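Local coordinates for protein Pre-mRNA-splicing factor 38 (Chaetomium thermophilum, PDB 5F5T) that is probably required for pre-mRNA splicing, as a member of the PRP38 family of spliceosomal proteins, at residues A35-K40 / R128-D133; R16-R21 / L91-L96; T138-F143 / D168-K173; K183-R186 / D192-L195. All blocks are in the same frame, centred on the assembly; numbering follows the deposited sequence.

Overall arrangement
Interactions 1 and 2 are buried, interaction 3 is partly buried, and interaction 4 lies on the surface, its centre about 20 Å from that of the chain. Interactions 1 and 2 touch: Ala35 packs on Phe17 and Arg21, and Leu96 meets Met38 and Thr130. Helix 117-130 links interactions 1 and 3, its Arg128 binding the carbonyl of Leu170. Interaction 4 is tied to interaction 1 by the salt bridge of Asp133 with Arg185. The chemistry follows the place in the fold: aliphatic in interactions 1 and 3, with the CG methylene of Glu141 at the edge of the latter, aromatic in interaction 2, and an arginine guanidinium with a leucine methyl over one face in interaction 4.

Interaction 1 of 4, residues A35-K40 / R128-D133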
loop_
_atom_site.group_PDB
_atom_site.type_symbol
_atom_site.label_atom_id
_atom_site.label_comp_id
_atom_site.label_asym_id
_atom_site.label_seq_id
_atom_site.Cartn_x
_atom_site.Cartn_y
_atom_site.Cartn_z
ATOM N N ALA A 35 8.443 2.760 16.668
ATOM C CA ALA A 35 7.930 1.874 17.709
ATOM C C ALA A 35 6.416 1.946 17.856
ATOM O O ALA A 35 5.792 0.992 18.310
ATOM C CB ALA A 35 8.588 2.183 19.026
ATOM N N THR A 36 5.832 3.090 17.515
ATOM C CA THR A 36 4.395 3.273 17.694
ATOM C C THR A 36 3.608 3.264 16.382
ATOM O O THR A 36 2.409 3.550 16.374
ATOM C CB THR A 36 4.102 4.579 18.440
ATOM O OG1 THR A 36 4.808 5.655 17.810
ATOM C CG2 THR A 36 4.556 4.461 19.882
ATOM N N ILE A 37 4.275 2.939 15.278
ATOM C CA ILE A 37 3.600 2.883 13.982
ATOM C C ILE A 37 2.593 1.743 13.962
ATOM O O ILE A 37 1.499 1.869 13.414
ATOM C CB ILE A 37 4.594 2.732 12.821
ATOM C CG1 ILE A 37 5.572 3.909 12.830
ATOM C CG2 ILE A 37 3.861 2.718 11.493
ATOM C CD1 ILE A 37 6.349 4.082 11.545
ATOM N N MET A 38 2.978 0.617 14.547
ATOM C CA MET A 38 2.056 -0.494 14.708
ATOM C C MET A 38 1.416 -0.448 16.101
ATOM O O MET A 38 2.039 0.007 17.063
ATOM C CB MET A 38 2.777 -1.817 14.456
ATOM C CG MET A 38 3.063 -2.033 12.971
ATOM S SD MET A 38 4.071 -3.481 12.632
ATOM C CE MET A 38 3.073 -4.689 13.469
ATOM N N GLU A 39 0.166 -0.893 16.192
ATOM C CA GLU A 39 -0.600 -0.828 17.438
ATOM C C GLU A 39 0.036 -1.676 18.537
ATOM O O GLU A 39 0.665 -2.693 18.253
ATOM C CB GLU A 39 -2.039 -1.282 17.189
ATOM C CG GLU A 39 -2.609 -0.773 15.877
ATOM C CD GLU A 39 -3.771 -1.607 15.373
ATOM O OE1 GLU A 39 -4.273 -1.314 14.268
ATOM O OE2 GLU A 39 -4.174 -2.559 16.074
ATOM N N LYS A 40 -0.146 -1.259 19.788
ATOM C CA LYS A 40 0.490 -1.916 20.931
ATOM C C LYS A 40 0.093 -3.384 21.028
ATOM O O LYS A 40 0.934 -4.248 21.275
ATOM C CB LYS A 40 0.130 -1.192 22.231
ATOM C CG LYS A 40 0.974 -1.581 23.439
ATOM C CD LYS A 40 0.498 -0.843 24.686
ATOM C CE LYS A 40 0.995 -1.501 25.965
ATOM N NZ LYS A 40 2.420 -1.158 26.237
ATOM N N ARG A 128 5.342 2.428 2.779
ATOM C CA ARG A 128 4.040 3.031 3.047
ATOM C C ARG A 128 3.933 3.437 4.515
ATOM O O ARG A 128 3.330 4.459 4.851
ATOM C CB ARG A 128 2.908 2.069 2.678
ATOM C CG ARG A 128 1.529 2.549 3.106
ATOM C CD ARG A 128 1.108 3.745 2.262
ATOM N NE ARG A 128 -0.217 4.254 2.608
ATOM C CZ ARG A 128 -0.492 4.984 3.685
ATOM N NH1 ARG A 128 0.466 5.295 4.547
ATOM N NH2 ARG A 128 -1.730 5.394 3.906
ATOM N N LEU A 129 4.518 2.622 5.384
ATOM C CA LEU A 129 4.516 2.901 6.814
ATOM C C LEU A 129 5.382 4.097 7.213
ATOM O O LEU A 129 4.998 4.869 8.091
ATOM C CB LEU A 129 4.976 1.667 7.590
ATOM C CG LEU A 129 4.041 0.458 7.542
ATOM C CD1 LEU A 129 4.634 -0.701 8.331
ATOM C CD2 LEU A 129 2.658 0.820 8.056
ATOM N N THR A 130 6.548 4.248 6.584
ATOM C CA THR A 130 7.564 5.168 7.108
ATOM C C THR A 130 7.922 6.387 6.254
ATOM O O THR A 130 8.723 7.216 6.680
ATOM C CB THR A 130 8.884 4.415 7.362
ATOM O OG1 THR A 130 9.413 3.947 6.114
ATOM C CG2 THR A 130 8.656 3.236 8.291
ATOM N N ARG A 131 7.332 6.514 5.071
ATOM C CA ARG A 131 7.787 7.523 4.115
ATOM C C ARG A 131 6.732 8.586 3.848
ATOM O O ARG A 131 5.543 8.312 3.948
ATOM C CB ARG A 131 8.190 6.863 2.793
ATOM C CG ARG A 131 9.681 6.870 2.521
ATOM C CD ARG A 131 10.408 6.055 3.562
ATOM N NE ARG A 131 11.857 6.116 3.406
ATOM C CZ ARG A 131 12.712 5.535 4.241
ATOM N NH1 ARG A 131 12.255 4.853 5.283
ATOM N NH2 ARG A 131 14.020 5.632 4.033
ATOM N N PRO A 132 7.169 9.816 3.526
ATOM C CA PRO A 132 6.249 10.912 3.190
ATOM C C PRO A 132 5.362 10.566 1.991
ATOM O O PRO A 132 5.770 9.772 1.136
ATOM C CB PRO A 132 7.193 12.070 2.859
ATOM C CG PRO A 132 8.430 11.763 3.639
ATOM C CD PRO A 132 8.569 10.273 3.552
ATOM N N ASP A 133 4.170 11.156 1.932
ATOM C CA ASP A 133 3.145 10.704 0.996
ATOM C C ASP A 133 3.552 10.820 -0.473
ATOM O O ASP A 133 3.359 9.877 -1.248
ATOM C CB ASP A 133 1.840 11.477 1.231
ATOM C CG ASP A 133 2.055 12.973 1.354
ATOM O OD1 ASP A 133 3.166 13.444 1.035
ATOM O OD2 ASP A 133 1.109 13.681 1.767
#
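Ile37 and Leu129 mark the closest backbone approach, 7.2 Å between their CA atoms, where the loop leading into helix 40-48 packs against the last turn of helix 117-130. This is a loop-on-helix-end contact within the helical PRP38 domain; the helix stops at Thr130, and Arg131 is the first residue to leave helical backbone angles. Both CB atoms of the Ile37-Leu129 pair point at the opposite segment. The two branches of Ile37 do different work. Ile37 CG2 lies 4.1 Å from Leu129 CD2, and the two side chains meet at a slant. CG1 is anti to the carbonyl carbon (chi1 -59°) and carries Ile37 CD1 to the backbone, 3.8 Å from Leu129 O and 4.1 Å from Thr130 CG2. Leu96 of helix 87-98 touches both Ile37 and Thr130, so the isoleucine is packed from a second helix as well. An alanine in place of Ile37 would remove CG2 and CD1, and is likely to leave a gap beside Leu129 CD2 and take away the packing on Thr130 CG2. The polar side of Thr130 is held separately: its OG1 is hydrogen-bonded with Tyr126 O one turn back. The same oxygen, Thr130 OG1, accepts a bond from Arg131 NH1 at 3.1 Å, lying in the guanidinium plane, with an N-H...O angle of 159°.

Interaction 2 of 4, residues R16-R21 / L91-L96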
loop_
_atom_site.group_PDB
_atom_site.type_symbol
_atom_site.label_atom_id
_atom_site.label_comp_id
_atom_site.label_asym_id
_atom_site.label_seq_id
_atom_site.Cartn_x
_atom_site.Cartn_y
_atom_site.Cartn_z
ATOM N N ARG A 16 14.363 -2.704 25.138
ATOM C CA ARG A 16 14.467 -1.251 25.153
ATOM C C ARG A 16 13.561 -0.635 24.096
ATOM O O ARG A 16 12.878 0.351 24.358
ATOM C CB ARG A 16 15.909 -0.800 24.917
ATOM C CG ARG A 16 16.055 0.714 24.765
ATOM C CD ARG A 16 17.465 1.125 24.362
ATOM N NE ARG A 16 17.767 0.794 22.972
ATOM C CZ ARG A 16 18.905 0.236 22.568
ATOM N NH1 ARG A 16 19.849 -0.059 23.451
ATOM N NH2 ARG A 16 19.098 -0.030 21.283
ATOM N N PHE A 17 13.563 -1.219 22.900
ATOM C CA PHE A 17 12.754 -0.695 21.801
ATOM C C PHE A 17 11.257 -0.819 22.109
ATOM O O PHE A 17 10.488 0.123 21.930
ATOM C CB PHE A 17 13.086 -1.431 20.502
ATOM C CG PHE A 17 12.264 -0.989 19.324
ATOM C CD1 PHE A 17 12.401 0.294 18.824
ATOM C CD2 PHE A 17 11.351 -1.844 18.721
ATOM C CE1 PHE A 17 11.658 0.718 17.741
ATOM C CE2 PHE A 17 10.600 -1.423 17.635
ATOM C CZ PHE A 17 10.756 -0.140 17.146
ATOM N N LEU A 18 10.855 -2.001 22.562
ATOM C CA LEU A 18 9.454 -2.322 22.832
ATOM C C LEU A 18 8.855 -1.571 24.025
ATOM O O LEU A 18 7.727 -1.083 23.956
ATOM C CB LEU A 18 9.290 -3.826 23.052
ATOM C CG LEU A 18 7.849 -4.274 23.308
ATOM C CD1 LEU A 18 6.983 -4.040 22.078
ATOM C CD2 LEU A 18 7.795 -5.730 23.746
ATOM N N ASP A 19 9.615 -1.474 25.114
ATOM C CA ASP A 19 9.081 -0.992 26.388
ATOM C C ASP A 19 8.862 0.521 26.403
ATOM O O ASP A 19 7.959 1.011 27.081
ATOM C CB ASP A 19 10.029 -1.398 27.522
ATOM C CG ASP A 19 9.394 -1.299 28.896
ATOM O OD1 ASP A 19 8.152 -1.209 28.983
ATOM O OD2 ASP A 19 10.148 -1.319 29.892
ATOM N N GLU A 20 9.685 1.238 25.641
ATOM C CA GLU A 20 9.560 2.682 25.391
ATOM C C GLU A 20 10.454 3.160 24.256
ATOM O O GLU A 20 11.593 2.719 24.128
ATOM C CB GLU A 20 9.883 3.506 26.643
ATOM C CG GLU A 20 8.684 3.911 27.482
ATOM C CD GLU A 20 7.876 5.004 26.801
ATOM O OE1 GLU A 20 8.499 5.951 26.272
ATOM O OE2 GLU A 20 6.631 4.925 26.788
ATOM N N ARG A 21 9.929 4.068 23.438
ATOM C CA ARG A 21 10.711 4.715 22.387
ATOM C C ARG A 21 10.243 6.140 22.131
ATOM O O ARG A 21 9.250 6.597 22.692
ATOM C CB ARG A 21 10.655 3.928 21.081
ATOM C CG ARG A 21 11.653 2.798 20.987
ATOM C CD ARG A 21 13.027 3.230 21.465
ATOM N NE ARG A 21 13.824 3.865 20.424
ATOM C CZ ARG A 21 14.978 3.379 19.982
ATOM N NH1 ARG A 21 15.461 2.255 20.494
ATOM N NH2 ARG A 21 15.653 4.015 19.035
ATOM N N LEU A 91 8.437 -9.493 10.349
ATOM C CA LEU A 91 9.594 -8.939 9.665
ATOM C C LEU A 91 9.405 -7.456 9.400
ATOM O O LEU A 91 10.367 -6.692 9.435
ATOM C CB LEU A 91 9.861 -9.691 8.362
ATOM C CG LEU A 91 10.451 -11.081 8.596
ATOM C CD1 LEU A 91 10.670 -11.824 7.290
ATOM C CD2 LEU A 91 11.759 -10.956 9.363
ATOM N N ALA A 92 8.167 -7.042 9.147
ATOM C CA ALA A 92 7.887 -5.618 9.000
ATOM C C ALA A 92 8.215 -4.885 10.299
ATOM O O ALA A 92 8.843 -3.824 10.286
ATOM C CB ALA A 92 6.439 -5.393 8.612
ATOM N N PHE A 93 7.798 -5.467 11.419
ATOM C CA PHE A 93 8.052 -4.871 12.724
ATOM C C PHE A 93 9.545 -4.810 12.993
ATOM O O PHE A 93 10.057 -3.817 13.519
ATOM C CB PHE A 93 7.349 -5.660 13.829
ATOM C CG PHE A 93 7.474 -5.038 15.190
ATOM C CD1 PHE A 93 6.814 -3.857 15.491
ATOM C CD2 PHE A 93 8.252 -5.632 16.170
ATOM C CE1 PHE A 93 6.928 -3.279 16.746
ATOM C CE2 PHE A 93 8.371 -5.060 17.427
ATOM C CZ PHE A 93 7.706 -3.881 17.713
ATOM N N LYS A 94 10.245 -5.869 12.604
ATOM C CA LYS A 94 11.690 -5.900 12.756
ATOM C C LYS A 94 12.350 -4.815 11.919
ATOM O O LYS A 94 13.319 -4.209 12.349
ATOM C CB LYS A 94 12.246 -7.265 12.365
ATOM C CG LYS A 94 13.741 -7.397 12.593
ATOM C CD LYS A 94 14.135 -6.892 13.970
ATOM C CE LYS A 94 14.326 -8.034 14.950
ATOM N NZ LYS A 94 15.159 -7.632 16.119
ATOM N N LEU A 95 11.812 -4.563 10.733
ATOM C CA LEU A 95 12.324 -3.494 9.887
ATOM C C LEU A 95 12.097 -2.150 10.565
ATOM O O LEU A 95 12.950 -1.264 10.506
ATOM C CB LEU A 95 11.663 -3.523 8.512
ATOM C CG LEU A 95 12.342 -4.419 7.473
ATOM C CD1 LEU A 95 11.624 -4.316 6.142
ATOM C CD2 LEU A 95 13.815 -4.076 7.321
ATOM N N LEU A 96 10.945 -2.003 11.212
ATOM C CA LEU A 96 10.670 -0.801 11.989
ATOM C C LEU A 96 11.724 -0.631 13.080
ATOM O O LEU A 96 12.185 0.478 13.345
ATOM C CB LEU A 96 9.274 -0.859 12.612
ATOM C CG LEU A 96 8.085 -0.670 11.671
ATOM C CD1 LEU A 96 6.779 -0.857 12.425
ATOM C CD2 LEU A 96 8.136 0.697 11.014
#
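Phe17 and Phe93 each place CG anti to the backbone N (chi1 178° and -175°), which sends both rings off their helices into the gap between them. The backbones stay well apart, with the nearest CA atoms, those of Phe17 and Leu96, at 10.0 Å, so the rings have to span the distance. They run past each other in opposite directions, and the closest atoms are Phe17 CE2 and Phe93 CZ, 3.8 Å apart. That CZ comes to the edge of the Phe17 ring, near its plane. Centroids 5.8 Å apart and planes inclined at 54° make this an oblique aromatic pair, neither a stack nor a T-shaped arrangement. Next to CE2, Phe17 CZ rests 4.1 Å from Leu96 O, a van der Waals contact with the backbone of helix 87-98. Leu18 adds a more distant touch, its CD1 at 4.4 Å from Phe93 CZ, so the end of the Phe93 ring meets both Phe17 and Leu18 of helix 9-19. The contact therefore joins the N-terminal helix 9-19 to helix 87-98 by apolar packing. Helix 40-48 meets both sides of it, with Arg43 against Leu18 and Phe93, while Trp52 of helix 50-55 meets the Phe93 ring. Elsewhere on helix 87-98, Ala92 and Leu95 pack on helix 117-130, and Leu91 and Leu95 on helix 61-71.

Interaction 3 of 4, residues T138-F143 / D168-K173; sequences TLLEPF and DDLLTK
Beside the packing of Leu171 on Leu140 and Glu141, the carbonyl oxygen Asp168 O takes two bonds from Thr172 at the end of helix 163-172. Thr172 OG1 donates to Asp168 O at 2.9 Å with a C=O...donor angle of 135°, from a position 38° out of the carbonyl plane; the backbone N of Thr172 makes a weak bond to the same oxygen. These bonds hold together the last turn, from which the apolar side chains reach across. Leu171 does most of that work by splitting its methyls between two partners. Leu171 CD2 packs at 4.0 Å from Leu140 CD1 and equally near Leu140 CB, the two side chains crossing at an intermediate angle. Leu171 CD1 goes instead to Glu141, 3.6 Å from Glu141 CG, with the side chains about perpendicular. Here the glutamate offers a methylene, while its carboxylate carries on along an extended chain to a salt bridge with Arg187. Leu170 completes the apolar patch, its CD1 4.1 Å from Leu140 CD1. Within the other segment, Phe143 N bonds Leu140 O at 3.0 Å, part of the 3-10 segment following helix 133-140. Outside the patch, Asp168 forms a salt bridge with a basic side chain of another protein in the assembly. The contact joins the ends of helices 133-140 and 163-172, which are separated in the chain by the hairpin 149-153/158-162; helix 117-130 packs on it through Ala124, touching both Leu140 and Leu170.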
loop_
_atom_site.group_PDB
_atom_site.type_symbol
_atom_site.label_atom_id
_atom_site.label_comp_id
_atom_site.label_asym_id
_atom_site.label_seq_id
_atom_site.Cartn_x
_atom_site.Cartn_y
_atom_site.Cartn_z
ATOM N N THR A 138 5.276 8.167 -5.551
ATOM C CA THR A 138 6.286 8.085 -6.606
ATOM C C THR A 138 7.014 6.737 -6.608
ATOM O O THR A 138 7.269 6.170 -7.667
ATOM C CB THR A 138 7.334 9.212 -6.493
ATOM O OG1 THR A 138 7.949 9.170 -5.200
ATOM C CG2 THR A 138 6.685 10.569 -6.699
ATOM N N LEU A 139 7.360 6.238 -5.424
ATOM C CA LEU A 139 8.073 4.967 -5.306
ATOM C C LEU A 139 7.206 3.761 -5.620
ATOM O O LEU A 139 7.633 2.864 -6.341
ATOM C CB LEU A 139 8.662 4.800 -3.901
ATOM C CG LEU A 139 9.784 5.748 -3.478
ATOM C CD1 LEU A 139 9.991 5.691 -1.974
ATOM C CD2 LEU A 139 11.064 5.398 -4.211
ATOM N N LEU A 140 5.999 3.728 -5.064
ATOM C CA LEU A 140 5.166 2.530 -5.153
ATOM C C LEU A 140 4.361 2.411 -6.443
ATOM O O LEU A 140 4.151 1.305 -6.932
ATOM C CB LEU A 140 4.210 2.459 -3.964
ATOM C CG LEU A 140 4.875 2.390 -2.594
ATOM C CD1 LEU A 140 3.853 2.036 -1.524
ATOM C CD2 LEU A 140 6.015 1.389 -2.613
ATOM N N GLU A 141 3.923 3.533 -7.006
ATOM C CA GLU A 141 3.058 3.463 -8.187
ATOM C C GLU A 141 3.641 2.707 -9.397
ATOM O O GLU A 141 2.884 2.071 -10.130
ATOM C CB GLU A 141 2.643 4.871 -8.621
ATOM C CG GLU A 141 1.521 5.448 -7.772
ATOM C CD GLU A 141 0.988 6.764 -8.299
ATOM O OE1 GLU A 141 1.669 7.400 -9.131
ATOM O OE2 GLU A 141 -0.119 7.161 -7.876
ATOM N N PRO A 142 4.974 2.748 -9.609
ATOM C CA PRO A 142 5.461 1.953 -10.744
ATOM C C PRO A 142 5.183 0.455 -10.630
ATOM O O PRO A 142 5.087 -0.224 -11.652
ATOM C CB PRO A 142 6.968 2.216 -10.729
ATOM C CG PRO A 142 7.093 3.572 -10.147
ATOM C CD PRO A 142 6.025 3.647 -9.094
ATOM N N PHE A 143 5.044 -0.054 -9.411
ATOM C CA PHE A 143 4.860 -1.489 -9.219
ATOM C C PHE A 143 3.405 -1.908 -9.367
ATOM O O PHE A 143 3.049 -3.057 -9.109
ATOM C CB PHE A 143 5.425 -1.909 -7.870
ATOM C CG PHE A 143 6.884 -1.607 -7.732
ATOM C CD1 PHE A 143 7.807 -2.227 -8.557
ATOM C CD2 PHE A 143 7.330 -0.667 -6.820
ATOM C CE1 PHE A 143 9.150 -1.938 -8.453
ATOM C CE2 PHE A 143 8.675 -0.373 -6.710
ATOM C CZ PHE A 143 9.587 -1.009 -7.530
ATOM N N ASP A 168 -1.772 -1.218 -4.833
ATOM C CA ASP A 168 -2.965 -0.388 -4.915
ATOM C C ASP A 168 -3.644 -0.303 -3.551
ATOM O O ASP A 168 -4.149 0.755 -3.169
ATOM C CB ASP A 168 -3.939 -0.942 -5.957
ATOM C CG ASP A 168 -5.030 0.047 -6.322
ATOM O OD1 ASP A 168 -4.724 1.247 -6.488
ATOM O OD2 ASP A 168 -6.201 -0.375 -6.430
ATOM N N ASP A 169 -3.645 -1.416 -2.818
ATOM C CA ASP A 169 -4.180 -1.434 -1.461
ATOM C C ASP A 169 -3.397 -0.504 -0.536
ATOM O O ASP A 169 -3.982 0.240 0.247
ATOM C CB ASP A 169 -4.179 -2.850 -0.891
ATOM C CG ASP A 169 -5.356 -3.676 -1.377
ATOM O OD1 ASP A 169 -6.202 -3.126 -2.113
ATOM O OD2 ASP A 169 -5.447 -4.864 -1.001
ATOM N N LEU A 170 -2.074 -0.547 -0.637
ATOM C CA LEU A 170 -1.221 0.333 0.152
ATOM C C LEU A 170 -1.513 1.798 -0.156
ATOM O O LEU A 170 -1.507 2.651 0.732
ATOM C CB LEU A 170 0.251 0.032 -0.122
ATOM C CG LEU A 170 0.789 -1.316 0.341
ATOM C CD1 LEU A 170 2.206 -1.501 -0.177
ATOM C CD2 LEU A 170 0.760 -1.384 1.861
ATOM N N LEU A 171 -1.740 2.081 -1.433
ATOM C CA LEU A 171 -1.986 3.439 -1.899
ATOM C C LEU A 171 -3.400 3.973 -1.638
ATOM O O LEU A 171 -3.602 5.185 -1.625
ATOM C CB LEU A 171 -1.670 3.520 -3.392
ATOM C CG LEU A 171 -0.203 3.223 -3.711
ATOM C CD1 LEU A 171 0.078 3.387 -5.195
ATOM C CD2 LEU A 171 0.716 4.108 -2.872
ATOM N N THR A 172 -4.379 3.090 -1.462
ATOM C CA THR A 172 -5.773 3.540 -1.377
ATOM C C THR A 172 -6.521 3.139 -0.106
ATOM O O THR A 172 -7.675 3.522 0.080
ATOM C CB THR A 172 -6.601 3.016 -2.569
ATOM O OG1 THR A 172 -6.791 1.602 -2.434
ATOM C CG2 THR A 172 -5.902 3.314 -3.886
ATOM N N LYS A 173 -5.884 2.365 0.763
ATOM C CA LYS A 173 -6.593 1.840 1.923
ATOM C C LYS A 173 -5.999 2.358 3.229
ATOM O O LYS A 173 -4.803 2.648 3.311
ATOM C CB LYS A 173 -6.582 0.313 1.908
ATOM C CG LYS A 173 -7.810 -0.302 1.256
ATOM C CD LYS A 173 -7.643 -1.797 1.045
ATOM C CE LYS A 173 -8.981 -2.455 0.739
ATOM N NZ LYS A 173 -9.193 -2.643 -0.723
#

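Interaction 4 of 4, residues K183-R186 / D192-L195; sequences KMRR and DLDL
Arg185 and Leu195 run about perpendicular to each other, and the leucine lays its CD1 methyl over one face of the arginine's guanidinium group. The contact brings together the two flanks of the short helix 187-192, which has Arg186 at its N-cap position and ends in a Schellman motif, Asp194 taking positive phi (66°). That reversal is followed directly by Leu195, whose CB points back at the loop preceding the helix. On the other side, the Arg185 chain bends at the CG-CD bond (chi3 -79°), turning its flat end across the leucine side chain. Leu193 also contributes, but more loosely: its CD2 stands 4.5 Å from Arg185 NH1, at an oblique angle to the guanidinium. Between the two segments the contact is thus methyl against a flat cation. The charge is met elsewhere, since Arg185 NE forms a salt bridge with Asp133, at the start of helix 133-140; that bond probably helps fix the turn of the guanidinium and so which face Leu195 meets. Leu190 of the intervening helix touches both Arg185 and Leu195. Under the methyl, the guanidinium is approached off-centre: Leu195 CD1 is 3.7 Å from Arg185 NH2, against 4.0 Å from Arg185 CZ.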
loop_
_atom_site.group_PDB
_atom_site.type_symbol
_atom_site.label_atom_id
_atom_site.label_comp_id
_atom_site.label_asym_id
_atom_site.label_seq_id
_atom_site.Cartn_x
_atom_site.Cartn_y
_atom_site.Cartn_z
ATOM N N LYS A 183 -2.313 8.489 7.936
ATOM C CA LYS A 183 -3.178 9.123 6.955
ATOM C C LYS A 183 -2.374 10.029 6.030
ATOM O O LYS A 183 -1.531 10.802 6.479
ATOM C CB LYS A 183 -4.298 9.896 7.656
ATOM C CG LYS A 183 -5.290 8.999 8.400
ATOM C CD LYS A 183 -6.114 9.780 9.410
ATOM C CE LYS A 183 -6.983 8.867 10.265
ATOM N NZ LYS A 183 -8.415 9.023 9.877
ATOM N N MET A 184 -2.686 9.961 4.741
ATOM C CA MET A 184 -1.933 10.669 3.713
ATOM C C MET A 184 -2.816 11.696 3.042
ATOM O O MET A 184 -4.043 11.581 3.069
ATOM C CB MET A 184 -1.416 9.705 2.648
ATOM C CG MET A 184 -0.228 8.860 3.046
ATOM S SD MET A 184 0.385 7.879 1.656
ATOM C CE MET A 184 1.857 7.215 2.401
ATOM N N ARG A 185 -2.204 12.721 2.468
ATOM C CA ARG A 185 -2.955 13.591 1.588
ATOM C C ARG A 185 -3.311 12.741 0.376
ATOM O O ARG A 185 -2.493 11.952 -0.097
ATOM C CB ARG A 185 -2.150 14.828 1.193
ATOM C CG ARG A 185 -1.533 15.579 2.364
ATOM C CD ARG A 185 -0.737 16.783 1.880
ATOM N NE ARG A 185 0.575 16.376 1.389
ATOM C CZ ARG A 185 1.641 17.169 1.329
ATOM N NH1 ARG A 185 1.558 18.430 1.722
ATOM N NH2 ARG A 185 2.790 16.694 0.869
ATOM N N ARG A 186 -4.547 12.857 -0.090
ATOM C CA ARG A 186 -4.987 12.107 -1.257
ATOM C C ARG A 186 -4.200 12.548 -2.484
ATOM O O ARG A 186 -3.708 13.678 -2.536
ATOM C CB ARG A 186 -6.485 12.290 -1.479
ATOM C CG ARG A 186 -7.339 11.668 -0.401
ATOM C CD ARG A 186 -8.787 11.605 -0.831
ATOM N NE ARG A 186 -9.571 12.655 -0.194
ATOM C CZ ARG A 186 -9.830 13.832 -0.745
ATOM N NH1 ARG A 186 -9.377 14.110 -1.957
ATOM N NH2 ARG A 186 -10.549 14.726 -0.085
ATOM N N ASP A 192 -3.357 18.823 -7.129
ATOM C CA ASP A 192 -3.864 20.181 -7.016
ATOM C C ASP A 192 -2.770 21.134 -6.539
ATOM O O ASP A 192 -2.689 22.278 -6.983
ATOM C CB ASP A 192 -5.063 20.216 -6.063
ATOM C CG ASP A 192 -5.613 21.613 -5.867
ATOM O OD1 ASP A 192 -6.322 22.106 -6.769
ATOM O OD2 ASP A 192 -5.343 22.214 -4.805
ATOM N N LEU A 193 -1.933 20.648 -5.627
ATOM C CA LEU A 193 -0.815 21.419 -5.083
ATOM C C LEU A 193 0.436 21.390 -5.964
ATOM O O LEU A 193 1.482 21.908 -5.568
ATOM C CB LEU A 193 -0.467 20.923 -3.675
ATOM C CG LEU A 193 -1.262 21.459 -2.475
ATOM C CD1 LEU A 193 -2.766 21.494 -2.714
ATOM C CD2 LEU A 193 -0.945 20.619 -1.247
ATOM N N ASP A 194 0.327 20.768 -7.137
ATOM C CA ASP A 194 1.410 20.720 -8.129
ATOM C C ASP A 194 2.630 19.930 -7.660
ATOM O O ASP A 194 3.686 19.974 -8.291
ATOM C CB ASP A 194 1.852 22.136 -8.520
ATOM C CG ASP A 194 0.923 22.782 -9.526
ATOM O OD1 ASP A 194 -0.159 22.218 -9.790
ATOM O OD2 ASP A 194 1.279 23.861 -10.048
ATOM N N LEU A 195 2.489 19.212 -6.552
ATOM C CA LEU A 195 3.536 18.302 -6.112
ATOM C C LEU A 195 3.630 17.086 -7.026
ATOM O O LEU A 195 4.715 16.552 -7.251
ATOM C CB LEU A 195 3.284 17.871 -4.667
ATOM C CG LEU A 195 3.125 19.042 -3.694
ATOM C CD1 LEU A 195 2.685 18.556 -2.322
ATOM C CD2 LEU A 195 4.422 19.835 -3.598
#